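Local coordinates for Glp_546_48378_50642 (Giardia intestinalis, PDB 2QVW), which cleaves double-stranded RNA in the RNA interference pathway, producing small interfering RNAs of 21 to 23 base pairs that direct destruction of matching RNAs, at residues A[275-280]-A[297-302]; A[286-291]-A[409-414]; A[291-296]-A[415-420]; A[333-338]-A[673-678]; A[420-425]-A[569-574]. All blocks are in the same frame, centred on the assembly; numbering follows the deposited sequence.

Contact 1 (A[275-280]-A[297-302]); sequences CDIQNT and ERYFAI
Ile277 and Tyr299 mark the crossing of two helical segments, 275-280 and 297-302, whose axes approach to 9.1 Å at an angle of 76°. Tyr299 takes part in most of the contacts; Thr280 with Ile302 is the exception. Its CB points toward the other helix, and CG stands anti to the backbone N (chi1 159°). Ile277 lies over one face of the Tyr299 ring. The distance from Ile277 CG1 to the ring centroid of Tyr299 is 4.1 Å, a CH-pi contact set toward the rim. The other branch of Ile277 meets the root of the tyrosine, with CG2 3.7 Å from CB of Tyr299. Thr280 meets a different part of the ring. Its CG2 sits at the ring edge, near the plane, 3.5 Å from CD1 of Tyr299. The same methyl touches Ile302, CG2 to CG2, at 4.0 Å. The hydroxyl of Thr280 is turned back to its own helix, where OG1 bonds Asp276 O at 3.3 Å from above the carbonyl plane. Asp276 and Tyr299 do not bond each other directly. Asp276 OD2 and Tyr299 OH both hydrogen-bond Thr98 OG1, so Thr98 links the two polar ends. All the touching residues are buried. Helix 267-284 is consistent with the connector helix of Dicer, which links PAZ and RNase III domains. Here it packs on helix 295-306, on the side of the first RNase III domain.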
# COMPACT_ATOMS: atom_id res chain seq x y z
N CYS A 275 5.52 -8.38 16.13
CA CYS A 275 5.83 -7.37 17.13
C CYS A 275 6.26 -6.10 16.41
O CYS A 275 5.88 -4.99 16.79
CB CYS A 275 6.95 -7.85 18.04
SG CYS A 275 7.47 -6.63 19.27
N ASP A 276 7.08 -6.29 15.38
CA ASP A 276 7.57 -5.18 14.59
C ASP A 276 6.33 -4.42 14.13
O ASP A 276 6.07 -3.29 14.57
CB ASP A 276 8.34 -5.71 13.37
CG ASP A 276 9.22 -4.67 12.70
OD1 ASP A 276 9.09 -3.46 13.01
OD2 ASP A 276 10.04 -5.07 11.86
N ILE A 277 5.56 -5.07 13.27
CA ILE A 277 4.34 -4.51 12.74
C ILE A 277 3.58 -3.73 13.82
O ILE A 277 3.58 -2.50 13.83
CB ILE A 277 3.42 -5.61 12.20
CG1 ILE A 277 4.10 -6.36 11.05
CG2 ILE A 277 2.12 -5.00 11.73
CD1 ILE A 277 3.19 -7.31 10.31
N GLN A 278 2.92 -4.46 14.72
CA GLN A 278 2.15 -3.84 15.80
C GLN A 278 2.75 -2.55 16.32
O GLN A 278 2.05 -1.55 16.49
CB GLN A 278 2.00 -4.81 16.96
CG GLN A 278 1.03 -5.92 16.71
CD GLN A 278 0.51 -6.51 18.00
OE1 GLN A 278 1.28 -7.02 18.83
NE2 GLN A 278 -0.81 -6.43 18.19
N ASN A 279 4.05 -2.57 16.58
CA ASN A 279 4.74 -1.40 17.08
C ASN A 279 4.66 -0.29 16.06
O ASN A 279 4.33 0.84 16.39
CB ASN A 279 6.19 -1.72 17.38
CG ASN A 279 6.94 -0.51 17.90
OD1 ASN A 279 7.00 0.52 17.24
ND2 ASN A 279 7.50 -0.63 19.10
N THR A 280 4.99 -0.63 14.82
CA THR A 280 4.95 0.35 13.75
C THR A 280 3.57 0.99 13.67
O THR A 280 3.44 2.21 13.70
CB THR A 280 5.30 -0.29 12.39
OG1 THR A 280 6.61 -0.86 12.45
CG2 THR A 280 5.28 0.75 11.29
N GLU A 297 -1.00 -4.71 6.29
CA GLU A 297 -0.92 -3.89 5.08
C GLU A 297 -0.64 -2.43 5.41
O GLU A 297 0.07 -1.75 4.69
CB GLU A 297 -2.19 -4.04 4.25
CG GLU A 297 -2.24 -5.35 3.44
CD GLU A 297 -3.53 -5.52 2.64
OE1 GLU A 297 -4.60 -5.67 3.27
OE2 GLU A 297 -3.48 -5.51 1.39
N ARG A 298 -1.21 -1.93 6.51
CA ARG A 298 -0.97 -0.55 6.91
C ARG A 298 0.50 -0.42 7.29
O ARG A 298 1.11 0.64 7.12
CB ARG A 298 -1.85 -0.17 8.10
CG ARG A 298 -1.53 1.18 8.72
CD ARG A 298 -1.81 2.34 7.79
NE ARG A 298 -1.68 3.63 8.47
CZ ARG A 298 -1.72 4.81 7.86
NH1 ARG A 298 -1.88 4.89 6.55
NH2 ARG A 298 -1.57 5.93 8.55
N TYR A 299 1.08 -1.50 7.81
CA TYR A 299 2.48 -1.51 8.20
C TYR A 299 3.32 -1.30 6.96
O TYR A 299 3.92 -0.24 6.78
CB TYR A 299 2.87 -2.83 8.85
CG TYR A 299 4.36 -3.12 8.81
CD1 TYR A 299 5.28 -2.30 9.48
CD2 TYR A 299 4.86 -4.18 8.07
CE1 TYR A 299 6.64 -2.53 9.39
CE2 TYR A 299 6.21 -4.41 7.98
CZ TYR A 299 7.09 -3.59 8.64
OH TYR A 299 8.43 -3.82 8.52
N PHE A 300 3.37 -2.32 6.10
CA PHE A 300 4.15 -2.26 4.87
C PHE A 300 3.94 -0.96 4.12
O PHE A 300 4.84 -0.44 3.48
CB PHE A 300 3.80 -3.44 3.97
CG PHE A 300 4.47 -3.40 2.63
CD1 PHE A 300 5.85 -3.47 2.52
CD2 PHE A 300 3.72 -3.27 1.46
CE1 PHE A 300 6.48 -3.41 1.28
CE2 PHE A 300 4.34 -3.20 0.21
CZ PHE A 300 5.72 -3.27 0.12
N ALA A 301 2.73 -0.43 4.21
CA ALA A 301 2.39 0.82 3.55
C ALA A 301 3.19 1.95 4.16
O ALA A 301 3.66 2.84 3.46
CB ALA A 301 0.91 1.09 3.69
N ILE A 302 3.33 1.91 5.48
CA ILE A 302 4.07 2.92 6.21
C ILE A 302 5.56 2.76 6.00
O ILE A 302 6.30 3.74 5.90
CB ILE A 302 3.75 2.85 7.73
CG1 ILE A 302 2.37 3.47 7.99
CG2 ILE A 302 4.82 3.56 8.54
CD1 ILE A 302 2.04 3.66 9.46

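Contact 2 (A[286-291]-A[409-414]); sequences KSFPDC and EEIVGS
Phe288 and Pro289 pack on Ile411 in a buried, apolar contact between a loop and a helix. The loop joins helix 267-284 to helix 295-306. Ile411 belongs to helix 404-417 of the first RNase III domain. Its side chain points at the loop and touches both partners. CG2 meets the proline, CD1 the phenylalanine, and CG1 lies against both. Ile411 CG2, anti to the backbone N, is 3.6 Å from CB of Pro289. These two side chains cross at about a right angle. Phe288 and Ile411 meet tip to tip, with Phe288 CZ 3.7 Å from CD1 of Ile411. In Phe288 CG stands anti to the backbone N (chi1 -171°), and the end of the ring comes nearer the helix than the direction of its CB would suggest. One face of that ring is covered by the next residue, with Pro289 CD 3.3 Å above the plane and toward the rim. Glu410 OE1 approaches the edge of the Phe288 ring at a longer 4.5 Å from CZ. Further along, Cys291 CB lies 4.2 Å from the backbone O of Ser414. The loop backbone is also held by Arg298, which hydrogen-bonds the carbonyls of Phe288 and Pro289. The same helix as Ile411 carries Glu409, which probably binds manganese in the first RNase III site. Glu410 packs on Phe334 and Leu337 of helix 330-356. Ile302 of helix 295-306 touches Phe288, while Phe428 of helix 421-433 touches both Pro289 and Ile411.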
# COMPACT_ATOMS: atom_id res chain seq x y z
N LYS A 286 -1.11 7.54 13.28
CA LYS A 286 -1.78 8.83 13.26
C LYS A 286 -0.80 9.91 12.84
O LYS A 286 -1.08 11.10 12.95
CB LYS A 286 -2.33 9.17 14.66
CG LYS A 286 -3.05 8.02 15.36
CD LYS A 286 -2.05 7.00 15.93
CE LYS A 286 -2.75 5.86 16.68
NZ LYS A 286 -1.78 4.91 17.32
N SER A 287 0.36 9.48 12.35
CA SER A 287 1.38 10.42 11.91
C SER A 287 1.57 10.31 10.40
O SER A 287 2.35 11.07 9.81
CB SER A 287 2.71 10.13 12.62
OG SER A 287 2.61 10.34 14.02
N PHE A 288 0.85 9.39 9.78
CA PHE A 288 0.96 9.20 8.35
C PHE A 288 -0.41 9.26 7.70
O PHE A 288 -1.38 8.72 8.22
CB PHE A 288 1.60 7.84 8.08
CG PHE A 288 1.96 7.60 6.65
CD1 PHE A 288 3.01 8.29 6.06
CD2 PHE A 288 1.26 6.68 5.89
CE1 PHE A 288 3.36 8.06 4.75
CE2 PHE A 288 1.61 6.44 4.57
CZ PHE A 288 2.66 7.13 4.00
N PRO A 289 -0.52 9.94 6.55
CA PRO A 289 -1.80 10.05 5.85
C PRO A 289 -2.52 8.70 5.85
O PRO A 289 -1.97 7.69 5.39
CB PRO A 289 -1.38 10.47 4.45
CG PRO A 289 -0.24 11.39 4.75
CD PRO A 289 0.54 10.66 5.81
N ASP A 290 -3.75 8.68 6.38
CA ASP A 290 -4.52 7.44 6.44
C ASP A 290 -4.87 6.96 5.04
O ASP A 290 -5.37 7.72 4.22
CB ASP A 290 -5.79 7.65 7.27
CG ASP A 290 -6.48 6.34 7.61
OD1 ASP A 290 -7.65 6.38 8.05
OD2 ASP A 290 -5.85 5.26 7.45
N CYS A 291 -4.63 5.67 4.79
CA CYS A 291 -4.89 5.04 3.50
C CYS A 291 -6.12 4.15 3.51
O CYS A 291 -6.71 3.86 2.47
CB CYS A 291 -3.69 4.19 3.09
SG CYS A 291 -3.36 2.85 4.25
N GLU A 409 3.08 12.49 -3.88
CA GLU A 409 2.50 11.70 -4.96
C GLU A 409 2.39 10.23 -4.57
O GLU A 409 1.47 9.53 -4.99
CB GLU A 409 3.35 11.85 -6.22
CG GLU A 409 3.64 13.28 -6.62
CD GLU A 409 4.71 13.39 -7.68
OE1 GLU A 409 5.81 12.82 -7.50
OE2 GLU A 409 4.47 14.07 -8.71
N GLU A 410 3.36 9.76 -3.79
CA GLU A 410 3.37 8.38 -3.33
C GLU A 410 2.14 8.17 -2.44
O GLU A 410 1.37 7.23 -2.66
CB GLU A 410 4.65 8.13 -2.55
CG GLU A 410 5.02 6.67 -2.32
CD GLU A 410 4.20 6.00 -1.23
OE1 GLU A 410 3.65 6.70 -0.36
OE2 GLU A 410 4.13 4.76 -1.24
N ILE A 411 1.95 9.04 -1.45
CA ILE A 411 0.80 8.94 -0.56
C ILE A 411 -0.48 8.92 -1.38
O ILE A 411 -1.38 8.11 -1.12
CB ILE A 411 0.72 10.15 0.42
CG1 ILE A 411 1.60 9.91 1.65
CG2 ILE A 411 -0.73 10.37 0.88
CD1 ILE A 411 3.04 9.72 1.33
N VAL A 412 -0.57 9.82 -2.35
CA VAL A 412 -1.72 9.92 -3.22
C VAL A 412 -1.90 8.59 -3.93
O VAL A 412 -3.00 8.06 -3.99
CB VAL A 412 -1.53 11.06 -4.26
CG1 VAL A 412 -2.72 11.12 -5.19
CG2 VAL A 412 -1.37 12.38 -3.56
N GLY A 413 -0.81 8.05 -4.46
CA GLY A 413 -0.88 6.78 -5.15
C GLY A 413 -1.27 5.65 -4.22
O GLY A 413 -1.86 4.66 -4.65
N SER A 414 -0.95 5.82 -2.94
CA SER A 414 -1.25 4.81 -1.92
C SER A 414 -2.70 4.88 -1.40
O SER A 414 -3.29 3.84 -1.09
CB SER A 414 -0.28 4.93 -0.73
OG SER A 414 -0.38 3.80 0.14

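Contact 3 (A[291-296]-A[415-420]); sequences CGRIGG and IFTGPN
Arg293 reaches the C-terminal end of helix 404-417, a helix of the first RNase III domain, and packs on the turn that follows it. The side chain starts with CG anti to the carbonyl carbon, beside the backbone N. It then runs extended from CG to NE. The last torsion, chi4 at 73°, turns the guanidinium sharply out of that line. One face of the guanidinium lies against Gly418, whose CA stands 3.3 Å above its plane and toward the rim. The edge is used for polar contacts. Arg293 NH2 gives a hydrogen bond to Thr417 OG1 at 2.9 Å, with the acceptor in the guanidinium plane but the bond bent to 131° at the hydrogen. Arg293 NH1 gives a straighter one to Cys291 SG at 3.4 Å and 157°, also in plane. NH1 bonds Ser414 O as well, so the charged group meets a carbonyl at the helix end, where the partial negative charge of the helix C-terminus would probably favour the cation. Thr417 holds OG1 between its backbone N and carbonyl carbon, and this hydroxyl is also bonded to Gly413 O and Ser414 O. The side chain of Thr417 lies about 5 Å from a bound manganese ion. Beyond Gly418, Pro419 sits beside the loop, with CD 4.0 Å from CG of Arg293. Its CG rests on the peptide of Gly292, 3.4 Å from Gly292 C. The apolar end of the contact is Ile415, whose CD1 turns back to within 3.9 Å of CA of Cys291.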
# COMPACT_ATOMS: atom_id res chain seq x y z
N CYS A 291 -4.63 5.67 4.79
CA CYS A 291 -4.89 5.04 3.50
C CYS A 291 -6.12 4.15 3.51
O CYS A 291 -6.71 3.86 2.47
CB CYS A 291 -3.69 4.19 3.09
SG CYS A 291 -3.36 2.85 4.25
N GLY A 292 -6.50 3.71 4.71
CA GLY A 292 -7.66 2.85 4.84
C GLY A 292 -7.24 1.47 5.30
O GLY A 292 -8.01 0.75 5.95
N ARG A 293 -6.02 1.10 4.95
CA ARG A 293 -5.46 -0.20 5.31
C ARG A 293 -5.29 -0.31 6.83
O ARG A 293 -5.32 0.69 7.55
CB ARG A 293 -4.11 -0.40 4.63
CG ARG A 293 -4.11 -0.19 3.13
CD ARG A 293 -2.73 -0.47 2.56
NE ARG A 293 -2.73 -0.43 1.11
CZ ARG A 293 -2.81 0.68 0.39
NH1 ARG A 293 -2.90 1.85 1.00
NH2 ARG A 293 -2.83 0.62 -0.93
N ILE A 294 -5.12 -1.54 7.30
CA ILE A 294 -4.91 -1.77 8.72
C ILE A 294 -4.08 -3.01 8.93
O ILE A 294 -3.89 -3.82 8.02
CB ILE A 294 -6.24 -1.94 9.47
CG1 ILE A 294 -7.09 -3.03 8.80
CG2 ILE A 294 -6.99 -0.62 9.53
CD1 ILE A 294 -6.65 -4.45 9.10
N GLY A 295 -3.56 -3.16 10.15
CA GLY A 295 -2.75 -4.32 10.45
C GLY A 295 -1.49 -4.41 9.63
O GLY A 295 -0.74 -3.45 9.52
N GLY A 296 -1.26 -5.59 9.04
CA GLY A 296 -0.07 -5.82 8.24
C GLY A 296 0.09 -4.96 7.00
O GLY A 296 1.20 -4.54 6.68
N ILE A 415 -3.24 6.08 -1.29
CA ILE A 415 -4.61 6.27 -0.84
C ILE A 415 -5.52 5.59 -1.86
O ILE A 415 -6.45 4.86 -1.51
CB ILE A 415 -5.01 7.76 -0.81
CG1 ILE A 415 -4.05 8.57 0.08
CG2 ILE A 415 -6.46 7.90 -0.36
CD1 ILE A 415 -4.23 8.37 1.57
N PHE A 416 -5.23 5.87 -3.12
CA PHE A 416 -5.98 5.36 -4.26
C PHE A 416 -6.08 3.84 -4.28
O PHE A 416 -7.15 3.29 -4.51
CB PHE A 416 -5.32 5.85 -5.54
CG PHE A 416 -6.18 5.71 -6.76
CD1 PHE A 416 -7.28 6.54 -6.95
CD2 PHE A 416 -5.89 4.75 -7.72
CE1 PHE A 416 -8.06 6.42 -8.09
CE2 PHE A 416 -6.67 4.62 -8.86
CZ PHE A 416 -7.75 5.46 -9.05
N THR A 417 -4.95 3.17 -4.05
CA THR A 417 -4.93 1.71 -4.05
C THR A 417 -5.40 1.13 -2.73
O THR A 417 -5.51 -0.09 -2.58
CB THR A 417 -3.53 1.17 -4.34
OG1 THR A 417 -2.58 1.84 -3.51
CG2 THR A 417 -3.17 1.39 -5.80
N GLY A 418 -5.67 1.99 -1.75
CA GLY A 418 -6.15 1.51 -0.48
C GLY A 418 -7.66 1.39 -0.58
O GLY A 418 -8.22 1.71 -1.63
N PRO A 419 -8.35 0.93 0.48
CA PRO A 419 -9.80 0.80 0.41
C PRO A 419 -10.58 2.11 0.34
O PRO A 419 -11.78 2.11 0.11
CB PRO A 419 -10.12 -0.00 1.67
CG PRO A 419 -9.09 0.44 2.63
CD PRO A 419 -7.84 0.45 1.77
N ASN A 420 -9.89 3.23 0.54
CA ASN A 420 -10.54 4.54 0.48
C ASN A 420 -10.58 5.11 -0.93
O ASN A 420 -11.43 5.94 -1.25
CB ASN A 420 -9.83 5.54 1.40
CG ASN A 420 -9.92 5.14 2.85
OD1 ASN A 420 -10.94 4.62 3.31
ND2 ASN A 420 -8.85 5.41 3.60

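Contact 4 (A[333-338]-A[673-678]); sequences VFQRLE and LTEGAL
Arg336 and Gln335 lie in the signature helix of the first RNase III domain and touch the turn before helix 675-684 of the second, and its first residues. One hydrogen bond joins the segments, from Arg336 NE to the backbone O of Leu673, 2.8 Å long and bent at the hydrogen. The donor stands nearly in line with the carbonyl, at a C=O...N angle of 171°. Leu673 O lies at the guanidinium edge, tilted 22° from its plane. Arg336 is a folded side chain: chi1 of 50° puts CG between the backbone N and the carbonyl carbon, and the chain bends again at chi3. Its CB also touches Leu678, 4.1 Å from CD1. The guanidinium has a further partner, as NH2 bonds His667 O. One arginine therefore grips two backbone carbonyls of the second domain. Gln335 runs extended beyond CG to the first turn of helix 675-684. Its amide end packs on Thr674, which occupies the N-cap position without a side-chain capping bond. Gln335 CG is 4.0 Å from CB of Glu675, and the two side chains cross at about a right angle. The Glu675 side chain comes about 4 Å from a bound manganese ion. Glu338, probably a manganese ligand of the first site, shares the helix of Arg336. Pairing of two RNase III domains within one chain is characteristic of Dicer and corresponds to the two-chain dimer of simpler RNase III enzymes.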
# COMPACT_ATOMS: atom_id res chain seq x y z
N VAL A 333 7.73 -0.39 -4.50
CA VAL A 333 6.38 0.03 -4.24
C VAL A 333 6.30 1.55 -4.21
O VAL A 333 5.42 2.13 -4.83
CB VAL A 333 5.87 -0.53 -2.91
CG1 VAL A 333 4.46 -0.07 -2.67
CG2 VAL A 333 5.91 -2.05 -2.95
N PHE A 334 7.22 2.20 -3.50
CA PHE A 334 7.22 3.66 -3.44
C PHE A 334 7.35 4.18 -4.85
O PHE A 334 6.69 5.13 -5.25
CB PHE A 334 8.40 4.17 -2.62
CG PHE A 334 8.48 5.68 -2.52
CD1 PHE A 334 8.47 6.31 -1.27
CD2 PHE A 334 8.58 6.48 -3.66
CE1 PHE A 334 8.55 7.69 -1.15
CE2 PHE A 334 8.66 7.86 -3.56
CZ PHE A 334 8.64 8.47 -2.29
N GLN A 335 8.25 3.57 -5.59
CA GLN A 335 8.49 3.95 -6.96
C GLN A 335 7.21 3.91 -7.81
O GLN A 335 6.88 4.88 -8.48
CB GLN A 335 9.54 3.02 -7.56
CG GLN A 335 10.49 3.70 -8.52
CD GLN A 335 11.48 2.74 -9.15
OE1 GLN A 335 12.16 1.97 -8.46
NE2 GLN A 335 11.58 2.78 -10.48
N ARG A 336 6.49 2.79 -7.77
CA ARG A 336 5.28 2.65 -8.57
C ARG A 336 3.98 3.19 -7.96
O ARG A 336 2.90 3.01 -8.53
CB ARG A 336 5.10 1.18 -8.97
CG ARG A 336 5.22 0.18 -7.84
CD ARG A 336 5.77 -1.13 -8.37
NE ARG A 336 4.98 -1.63 -9.49
CZ ARG A 336 3.77 -2.15 -9.37
NH1 ARG A 336 3.20 -2.23 -8.18
NH2 ARG A 336 3.11 -2.56 -10.44
N LEU A 337 4.07 3.84 -6.80
CA LEU A 337 2.88 4.41 -6.17
C LEU A 337 2.93 5.91 -6.42
O LEU A 337 1.90 6.57 -6.51
CB LEU A 337 2.87 4.12 -4.67
CG LEU A 337 2.54 2.68 -4.24
CD1 LEU A 337 2.54 2.58 -2.73
CD2 LEU A 337 1.17 2.29 -4.79
N GLU A 338 4.15 6.43 -6.52
CA GLU A 338 4.36 7.85 -6.79
C GLU A 338 3.97 8.09 -8.24
O GLU A 338 3.20 8.99 -8.57
CB GLU A 338 5.83 8.21 -6.59
CG GLU A 338 6.19 9.59 -7.11
CD GLU A 338 7.68 9.79 -7.23
OE1 GLU A 338 8.10 10.83 -7.79
OE2 GLU A 338 8.44 8.92 -6.77
N LEU A 673 6.93 -4.70 -12.36
CA LEU A 673 7.65 -3.65 -13.08
C LEU A 673 7.75 -2.35 -12.28
O LEU A 673 6.99 -2.13 -11.33
CB LEU A 673 6.98 -3.40 -14.43
CG LEU A 673 6.96 -4.62 -15.35
CD1 LEU A 673 6.30 -4.28 -16.68
CD2 LEU A 673 8.37 -5.08 -15.60
N THR A 674 8.68 -1.48 -12.66
CA THR A 674 8.87 -0.22 -11.97
C THR A 674 8.53 0.99 -12.81
O THR A 674 7.93 0.87 -13.88
CB THR A 674 10.32 -0.06 -11.51
OG1 THR A 674 11.20 -0.31 -12.61
CG2 THR A 674 10.64 -1.02 -10.37
N GLU A 675 8.92 2.16 -12.32
CA GLU A 675 8.67 3.44 -13.00
C GLU A 675 8.96 3.41 -14.50
O GLU A 675 8.04 3.42 -15.31
CB GLU A 675 9.51 4.54 -12.35
CG GLU A 675 9.30 5.89 -13.00
CD GLU A 675 10.32 6.93 -12.57
OE1 GLU A 675 10.66 6.97 -11.37
OE2 GLU A 675 10.78 7.71 -13.43
N GLY A 676 10.25 3.40 -14.84
CA GLY A 676 10.66 3.38 -16.24
C GLY A 676 9.79 2.50 -17.11
O GLY A 676 9.12 2.98 -18.02
N ALA A 677 9.82 1.20 -16.83
CA ALA A 677 9.02 0.26 -17.61
C ALA A 677 7.62 0.85 -17.78
O ALA A 677 7.18 1.15 -18.89
CB ALA A 677 8.94 -1.07 -16.89
N LEU A 678 6.94 1.03 -16.65
CA LEU A 678 5.58 1.56 -16.64
C LEU A 678 5.45 2.88 -17.37
O LEU A 678 4.43 3.15 -17.98
CB LEU A 678 5.09 1.73 -15.20
CG LEU A 678 4.98 0.43 -14.39
CD1 LEU A 678 4.47 0.75 -13.01
CD2 LEU A 678 4.05 -0.55 -15.09

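Contact 5 (A[420-425]-A[569-574]); sequences NGIYGC and YHRSVQ
Tyr423 and Arg571 slide past each other in opposite directions, with ring and guanidinium planes 72° apart. Arg571 NH1 stands over one face of the Tyr423 ring, toward the rim and 3.8 Å from CE2. Arg571 CZ stands close to the ring normal but far off, 5.1 Å from the ring centroid of Tyr423, so any cation-pi attraction is weak. The tyrosine is held at its tip instead. Tyr423 OH donates to Val573 O at 2.7 Å, in the carbonyl plane and on a lone pair, and this oxygen lies at the ring edge. Val573 also gives an apolar touch, CB to Tyr423 CE1 at 4.3 Å. Arg571 is extended from CG to NE, and its guanidinium meets Ile422. There CG2 of Ile422 covers one guanidinium face, 3.5 Å from CZ of Arg571, and the side chains cross at about a right angle. Salt bridges from Arg571 NE to Glu737 and from NH1 to Glu426 hold the group. This surface packing joins the loop between strand 562-564 and helix 591-602 to the N-terminal part of helix 421-433. Glu737 brings in helix 737-748, and Ile422 also packs on Phe416 of helix 404-417.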
# COMPACT_ATOMS: atom_id res chain seq x y z
N ASN A 420 -9.89 3.23 0.54
CA ASN A 420 -10.54 4.54 0.48
C ASN A 420 -10.58 5.11 -0.93
O ASN A 420 -11.43 5.94 -1.25
CB ASN A 420 -9.83 5.54 1.40
CG ASN A 420 -9.92 5.14 2.85
OD1 ASN A 420 -10.94 4.62 3.31
ND2 ASN A 420 -8.85 5.41 3.60
N GLY A 421 -9.64 4.65 -1.76
CA GLY A 421 -9.56 5.07 -3.15
C GLY A 421 -9.61 6.55 -3.47
O GLY A 421 -9.23 7.39 -2.65
N ILE A 422 -10.09 6.85 -4.68
CA ILE A 422 -10.18 8.22 -5.17
C ILE A 422 -10.88 9.13 -4.17
O ILE A 422 -10.49 10.29 -3.99
CB ILE A 422 -10.91 8.27 -6.55
CG1 ILE A 422 -10.82 9.68 -7.13
CG2 ILE A 422 -12.36 7.82 -6.41
CD1 ILE A 422 -11.29 9.77 -8.55
N TYR A 423 -11.92 8.61 -3.52
CA TYR A 423 -12.64 9.36 -2.50
C TYR A 423 -11.64 9.78 -1.42
O TYR A 423 -11.80 10.81 -0.76
CB TYR A 423 -13.73 8.48 -1.89
CG TYR A 423 -15.07 8.59 -2.56
CD1 TYR A 423 -15.81 7.45 -2.87
CD2 TYR A 423 -15.63 9.84 -2.85
CE1 TYR A 423 -17.07 7.55 -3.44
CE2 TYR A 423 -16.90 9.94 -3.42
CZ TYR A 423 -17.61 8.79 -3.71
OH TYR A 423 -18.87 8.87 -4.25
N GLY A 424 -10.60 8.96 -1.24
CA GLY A 424 -9.59 9.25 -0.26
C GLY A 424 -8.60 10.29 -0.75
O GLY A 424 -8.33 11.27 -0.06
N CYS A 425 -8.04 10.09 -1.94
CA CYS A 425 -7.08 11.04 -2.51
C CYS A 425 -7.71 12.42 -2.53
O CYS A 425 -7.08 13.41 -2.15
CB CYS A 425 -6.73 10.65 -3.94
SG CYS A 425 -6.49 8.90 -4.18
N TYR A 569 -21.23 10.89 -9.44
CA TYR A 569 -22.52 10.38 -8.94
C TYR A 569 -22.80 9.01 -9.53
O TYR A 569 -23.78 8.37 -9.19
CB TYR A 569 -23.65 11.34 -9.33
CG TYR A 569 -23.69 12.62 -8.52
CD1 TYR A 569 -24.26 12.64 -7.25
CD2 TYR A 569 -23.16 13.80 -9.03
CE1 TYR A 569 -24.29 13.82 -6.50
CE2 TYR A 569 -23.20 14.98 -8.29
CZ TYR A 569 -23.76 14.98 -7.03
OH TYR A 569 -23.76 16.14 -6.29
N HIS A 570 -21.93 8.57 -10.44
CA HIS A 570 -22.05 7.27 -11.09
C HIS A 570 -21.26 6.20 -10.32
O HIS A 570 -21.46 5.00 -10.50
CB HIS A 570 -21.53 7.33 -12.53
CG HIS A 570 -22.52 7.86 -13.52
ND1 HIS A 570 -23.73 7.25 -13.76
CD2 HIS A 570 -22.46 8.94 -14.34
CE1 HIS A 570 -24.38 7.93 -14.69
NE2 HIS A 570 -23.63 8.95 -15.06
N ARG A 571 -20.36 6.65 -9.45
CA ARG A 571 -19.55 5.73 -8.68
C ARG A 571 -20.44 4.83 -7.84
O ARG A 571 -21.43 5.29 -7.26
CB ARG A 571 -18.59 6.51 -7.78
CG ARG A 571 -17.59 7.34 -8.57
CD ARG A 571 -16.64 8.10 -7.66
NE ARG A 571 -15.75 8.96 -8.42
CZ ARG A 571 -14.88 9.80 -7.88
NH1 ARG A 571 -14.77 9.88 -6.56
NH2 ARG A 571 -14.11 10.55 -8.65
N SER A 572 -20.10 3.55 -7.80
CA SER A 572 -20.87 2.56 -7.05
C SER A 572 -21.08 2.93 -5.59
O SER A 572 -22.10 2.58 -5.01
CB SER A 572 -20.20 1.19 -7.14
OG SER A 572 -18.86 1.24 -6.69
N VAL A 573 -20.13 3.63 -4.99
CA VAL A 573 -20.28 4.03 -3.59
C VAL A 573 -20.54 5.52 -3.56
O VAL A 573 -19.79 6.30 -4.16
CB VAL A 573 -19.01 3.75 -2.77
CG1 VAL A 573 -19.33 3.83 -1.29
CG2 VAL A 573 -18.42 2.40 -3.14
N GLN A 574 -21.59 5.94 -2.85
CA GLN A 574 -21.91 7.36 -2.77
C GLN A 574 -21.57 7.98 -1.43
O GLN A 574 -21.53 7.30 -0.41
CB GLN A 574 -23.39 7.59 -3.08
CG GLN A 574 -23.77 7.37 -4.53
CD GLN A 574 -22.87 8.12 -5.48
OE1 GLN A 574 -21.80 7.65 -5.82
NE2 GLN A 574 -23.30 9.31 -5.89

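In the fold
Contacts 1 and 2 are buried, contacts 3 and 4 partly buried, and contact 5 lies at the surface. Contacts 1 and 3 both use helix 295-306, and contacts 2 and 3 share helix 404-417 and Cys291. Arg298, from a segment of contact 1, bonds the loop of contact 2, tying these three into one cluster. Contact 5 shares Asn420 with contact 3 and uses the next helix, 421-433. Contact 4 alone joins the two RNase III domains, and it meets contact 2 where Glu338 nears Glu409. The buried pair relies on apolar packing across the segments. In contacts 3, 4 and 5, arginines do much of the work.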